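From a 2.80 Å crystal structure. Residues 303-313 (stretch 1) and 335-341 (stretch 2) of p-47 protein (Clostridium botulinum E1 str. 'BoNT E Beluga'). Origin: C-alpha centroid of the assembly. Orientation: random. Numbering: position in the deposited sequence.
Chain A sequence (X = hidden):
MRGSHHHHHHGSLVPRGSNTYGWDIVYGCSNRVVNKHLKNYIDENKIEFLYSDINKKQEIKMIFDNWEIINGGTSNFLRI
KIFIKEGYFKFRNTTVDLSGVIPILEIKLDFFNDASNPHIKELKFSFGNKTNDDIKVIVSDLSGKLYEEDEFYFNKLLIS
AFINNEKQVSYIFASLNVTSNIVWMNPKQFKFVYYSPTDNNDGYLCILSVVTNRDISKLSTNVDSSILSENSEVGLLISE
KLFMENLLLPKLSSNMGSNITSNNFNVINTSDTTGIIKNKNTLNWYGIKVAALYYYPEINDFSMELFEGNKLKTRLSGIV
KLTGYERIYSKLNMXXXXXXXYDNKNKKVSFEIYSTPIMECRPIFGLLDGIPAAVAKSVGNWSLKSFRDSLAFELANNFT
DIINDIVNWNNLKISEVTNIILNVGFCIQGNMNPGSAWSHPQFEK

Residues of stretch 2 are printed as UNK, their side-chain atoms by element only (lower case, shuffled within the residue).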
# COMPACT_ATOMS: atom_id res chain seq x y z
N SER A 303 -1.56 -26.39 -2.62
CA SER A 303 -0.86 -25.25 -3.18
C SER A 303 -1.83 -24.24 -3.80
O SER A 303 -2.74 -24.61 -4.55
CB SER A 303 0.16 -25.70 -4.21
OG SER A 303 -0.10 -25.05 -5.44
N MET A 304 -1.64 -22.98 -3.46
CA MET A 304 -2.39 -21.88 -4.07
C MET A 304 -1.41 -20.77 -4.43
O MET A 304 -0.88 -20.10 -3.54
CB MET A 304 -3.47 -21.37 -3.11
CG MET A 304 -4.59 -20.57 -3.76
SD MET A 304 -5.85 -19.97 -2.60
CE MET A 304 -7.37 -20.17 -3.54
N GLU A 305 -1.13 -20.59 -5.72
CA GLU A 305 -0.27 -19.49 -6.20
C GLU A 305 -1.07 -18.49 -7.04
O GLU A 305 -2.07 -18.84 -7.65
CB GLU A 305 0.93 -20.03 -7.00
CG GLU A 305 0.66 -20.35 -8.48
CD GLU A 305 1.87 -20.97 -9.19
OE1 GLU A 305 2.47 -21.92 -8.64
OE2 GLU A 305 2.22 -20.51 -10.31
N LEU A 306 -0.63 -17.23 -7.06
CA LEU A 306 -1.36 -16.23 -7.83
C LEU A 306 -1.04 -16.37 -9.31
O LEU A 306 0.11 -16.58 -9.69
CB LEU A 306 -1.04 -14.83 -7.34
CG LEU A 306 -2.03 -13.78 -7.84
CD1 LEU A 306 -3.42 -14.10 -7.35
CD2 LEU A 306 -1.61 -12.39 -7.39
N PHE A 307 -2.07 -16.23 -10.14
CA PHE A 307 -2.00 -16.66 -11.54
C PHE A 307 -2.75 -15.68 -12.47
O PHE A 307 -3.86 -15.23 -12.16
CB PHE A 307 -2.55 -18.10 -11.61
CG PHE A 307 -3.00 -18.55 -12.97
CD1 PHE A 307 -2.10 -18.99 -13.92
CD2 PHE A 307 -4.36 -18.64 -13.26
CE1 PHE A 307 -2.53 -19.44 -15.15
CE2 PHE A 307 -4.80 -19.09 -14.49
CZ PHE A 307 -3.89 -19.50 -15.44
N GLU A 308 -2.12 -15.32 -13.58
CA GLU A 308 -2.68 -14.35 -14.54
C GLU A 308 -3.18 -13.06 -13.87
O GLU A 308 -4.23 -12.53 -14.25
CB GLU A 308 -3.83 -14.98 -15.35
CG GLU A 308 -3.39 -15.75 -16.61
CD GLU A 308 -4.52 -16.54 -17.28
OE1 GLU A 308 -5.71 -16.29 -16.97
OE2 GLU A 308 -4.20 -17.41 -18.13
N GLY A 309 -2.45 -12.57 -12.86
CA GLY A 309 -2.77 -11.30 -12.23
C GLY A 309 -3.86 -11.28 -11.18
O GLY A 309 -3.59 -10.95 -10.02
N ASN A 310 -5.09 -11.64 -11.57
CA ASN A 310 -6.24 -11.55 -10.66
C ASN A 310 -6.89 -12.91 -10.31
O ASN A 310 -7.91 -12.96 -9.60
CB ASN A 310 -7.30 -10.60 -11.24
CG ASN A 310 -7.96 -11.15 -12.50
OD1 ASN A 310 -7.38 -11.97 -13.23
ND2 ASN A 310 -9.18 -10.69 -12.78
N LYS A 311 -6.31 -14.00 -10.80
CA LYS A 311 -6.85 -15.33 -10.52
C LYS A 311 -5.95 -16.19 -9.59
O LYS A 311 -4.72 -16.06 -9.59
CB LYS A 311 -7.11 -16.09 -11.84
CG LYS A 311 -7.98 -15.35 -12.89
CD LYS A 311 -7.96 -16.08 -14.25
CE LYS A 311 -8.42 -15.19 -15.41
NZ LYS A 311 -7.58 -13.96 -15.63
N LEU A 312 -6.58 -17.06 -8.79
CA LEU A 312 -5.85 -18.03 -7.96
C LEU A 312 -5.93 -19.44 -8.55
O LEU A 312 -7.02 -19.93 -8.88
CB LEU A 312 -6.39 -18.04 -6.53
CG LEU A 312 -6.29 -16.70 -5.81
CD1 LEU A 312 -7.38 -16.64 -4.81
CD2 LEU A 312 -4.95 -16.56 -5.11
N LYS A 313 -4.77 -20.07 -8.72
CA LYS A 313 -4.67 -21.44 -9.21
C LYS A 313 -4.46 -22.36 -8.02
O LYS A 313 -3.42 -22.29 -7.35
CB LYS A 313 -3.52 -21.59 -10.22
CG LYS A 313 -3.29 -23.01 -10.78
CD LYS A 313 -2.97 -22.98 -12.29
CE LYS A 313 -1.47 -23.08 -12.60
NZ LYS A 313 -1.16 -22.90 -14.05
N UNK A 335 -7.38 -29.55 -9.68
CA UNK A 335 -6.86 -28.22 -10.01
C UNK A 335 -8.05 -27.29 -10.23
O UNK A 335 -8.98 -27.63 -10.98
o UNK A 335 -3.44 -26.23 -12.83
o UNK A 335 -5.12 -27.14 -13.90
c UNK A 335 -5.37 -26.83 -11.54
c UNK A 335 -4.59 -26.74 -12.85
c UNK A 335 -5.96 -28.22 -11.24
N UNK A 336 -8.03 -26.13 -9.59
CA UNK A 336 -9.21 -25.26 -9.57
C UNK A 336 -8.85 -23.79 -9.50
O UNK A 336 -8.34 -23.30 -8.47
c UNK A 336 -10.12 -25.63 -8.40
s UNK A 336 -11.58 -24.57 -8.24
N UNK A 337 -9.15 -23.08 -10.59
CA UNK A 337 -8.92 -21.65 -10.72
C UNK A 337 -10.04 -20.82 -10.10
O UNK A 337 -11.21 -20.97 -10.46
c UNK A 337 -8.80 -21.29 -12.18
c UNK A 337 -6.50 -22.33 -12.46
c UNK A 337 -8.29 -19.87 -12.33
c UNK A 337 -7.92 -22.32 -12.91
N UNK A 338 -9.69 -19.94 -9.16
CA UNK A 338 -10.67 -19.00 -8.63
C UNK A 338 -10.26 -17.59 -9.02
O UNK A 338 -9.10 -17.36 -9.34
o UNK A 338 -9.52 -18.86 -6.53
c UNK A 338 -10.81 -19.09 -7.12
c UNK A 338 -11.26 -20.46 -6.74
N UNK A 339 -11.22 -16.65 -8.96
CA UNK A 339 -11.01 -15.30 -9.49
C UNK A 339 -11.41 -14.17 -8.54
O UNK A 339 -12.49 -14.19 -7.95
c UNK A 339 -12.56 -13.65 -12.69
c UNK A 339 -12.35 -12.29 -13.40
c UNK A 339 -11.70 -13.76 -11.42
c UNK A 339 -11.79 -15.14 -10.80
n UNK A 339 -13.18 -12.12 -14.63
N UNK A 340 -10.55 -13.16 -8.44
CA UNK A 340 -10.85 -11.95 -7.66
C UNK A 340 -12.08 -11.26 -8.22
O UNK A 340 -12.32 -11.28 -9.42
c UNK A 340 -10.53 -7.33 -7.40
c UNK A 340 -9.65 -11.01 -7.69
c UNK A 340 -10.37 -7.11 -6.05
c UNK A 340 -10.30 -8.59 -7.93
c UNK A 340 -9.75 -9.41 -5.76
c UNK A 340 -9.98 -8.15 -5.22
c UNK A 340 -9.92 -9.65 -7.11
N UNK A 341 -12.86 -10.66 -7.33
CA UNK A 341 -14.14 -10.06 -7.68
C UNK A 341 -14.37 -8.87 -6.77
O UNK A 341 -14.33 -9.00 -5.55
c UNK A 341 -15.44 -11.95 -8.75
c UNK A 341 -15.32 -11.05 -7.52
c UNK A 341 -16.65 -10.30 -7.29
c UNK A 341 -15.70 -11.17 -9.99

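Stretch 2 is a continuous strand that runs alongside the second arm of a hairpin formed by stretch 1, and its side chains can be identified in order from their atoms. Position 335 carries three carbons, the third bearing two oxygens, an unbranched chain ending in a carboxylate. One of these oxygens lies 3.3 Å from Lys313 CD. Two carbons before the carboxylate make this Glu335. Its OE1 is 4.2 Å from Lys313 NZ, so the opposite charges are near each other but beyond salt-bridge distance.

Position 336 has one carbon followed by one sulfur, and its CA-to-CB bond points away from stretch 1. Its CB is 6.5 Å from Leu312 O, but its backbone O is 3.6 Å from Leu312 O. A lone sulfur on CB identifies Cys336.

At position 337 four carbons fork at the first, one arm being two carbons long. The end of the longer arm is 3.6 Å from Lys313 CD, and the one-carbon arm approaches Lys311 CB at 4.0 Å and Phe307 CE2 at 4.2 Å. Branching at CB with four carbons in all defines Ile337, whose CD1 thus packs on the aliphatic part of Lys313 while CG2 meets the Phe307 ring obliquely.

Position 338 shows one carbon that carries one oxygen and one carbon. The oxygen is 3.2 Å from Leu312 CB and 3.9 Å from Met304 CE. This small fork is Thr338, with chi1 in the p well; OG1 makes no hydrogen bond to stretch 1.

Position 339 bears four carbons in a row ending in nitrogen, with every chi angle near t. Its fourth carbon passes 3.6 Å from Asn310 ND2, and its second lies 4.3 Å from Lys311 CG. The extended chain is Lys339, whose aliphatic part lies near Lys311 and Asn310.

Position 340 has one carbon leading to a six-carbon ring without a hydroxyl. Its CB is 4.3 Å from Asn310 CB, but the ring leads away from stretch 1. This is Phe340.

Position 341 again has four carbons forked at the first, with one two-carbon arm. Its CA-to-CB bond points away, and the longer arm's last carbon is 7.1 Å from Asn310 ND2: Ile341.

The contact works chiefly through antiparallel backbone pairing. Leu312 and Thr338 form a hydrogen-bonded pair, Leu312 N donating to Thr338 O at 2.6 Å and Thr338 N to Leu312 O at 2.7 Å. Phe340 N extends the ladder by donating to Asn310 O at 2.9 Å, and Ile337 CA adds a CA-H...O contact to Leu312 O at 3.2 Å. Because side chains alternate along a strand, Lys311, Lys313, Ile337 and Lys339 share one face of the sheet, while Leu312 and Thr338 pack on the other. Stretch 1 holds its own hairpin through backbone bonds such as Phe307 N to Lys311 O at 2.7 Å, so stretch 2 adds a further strand to the sheet, burying 516 Å² in total.

Stretch 2 335-341: ECITKFI
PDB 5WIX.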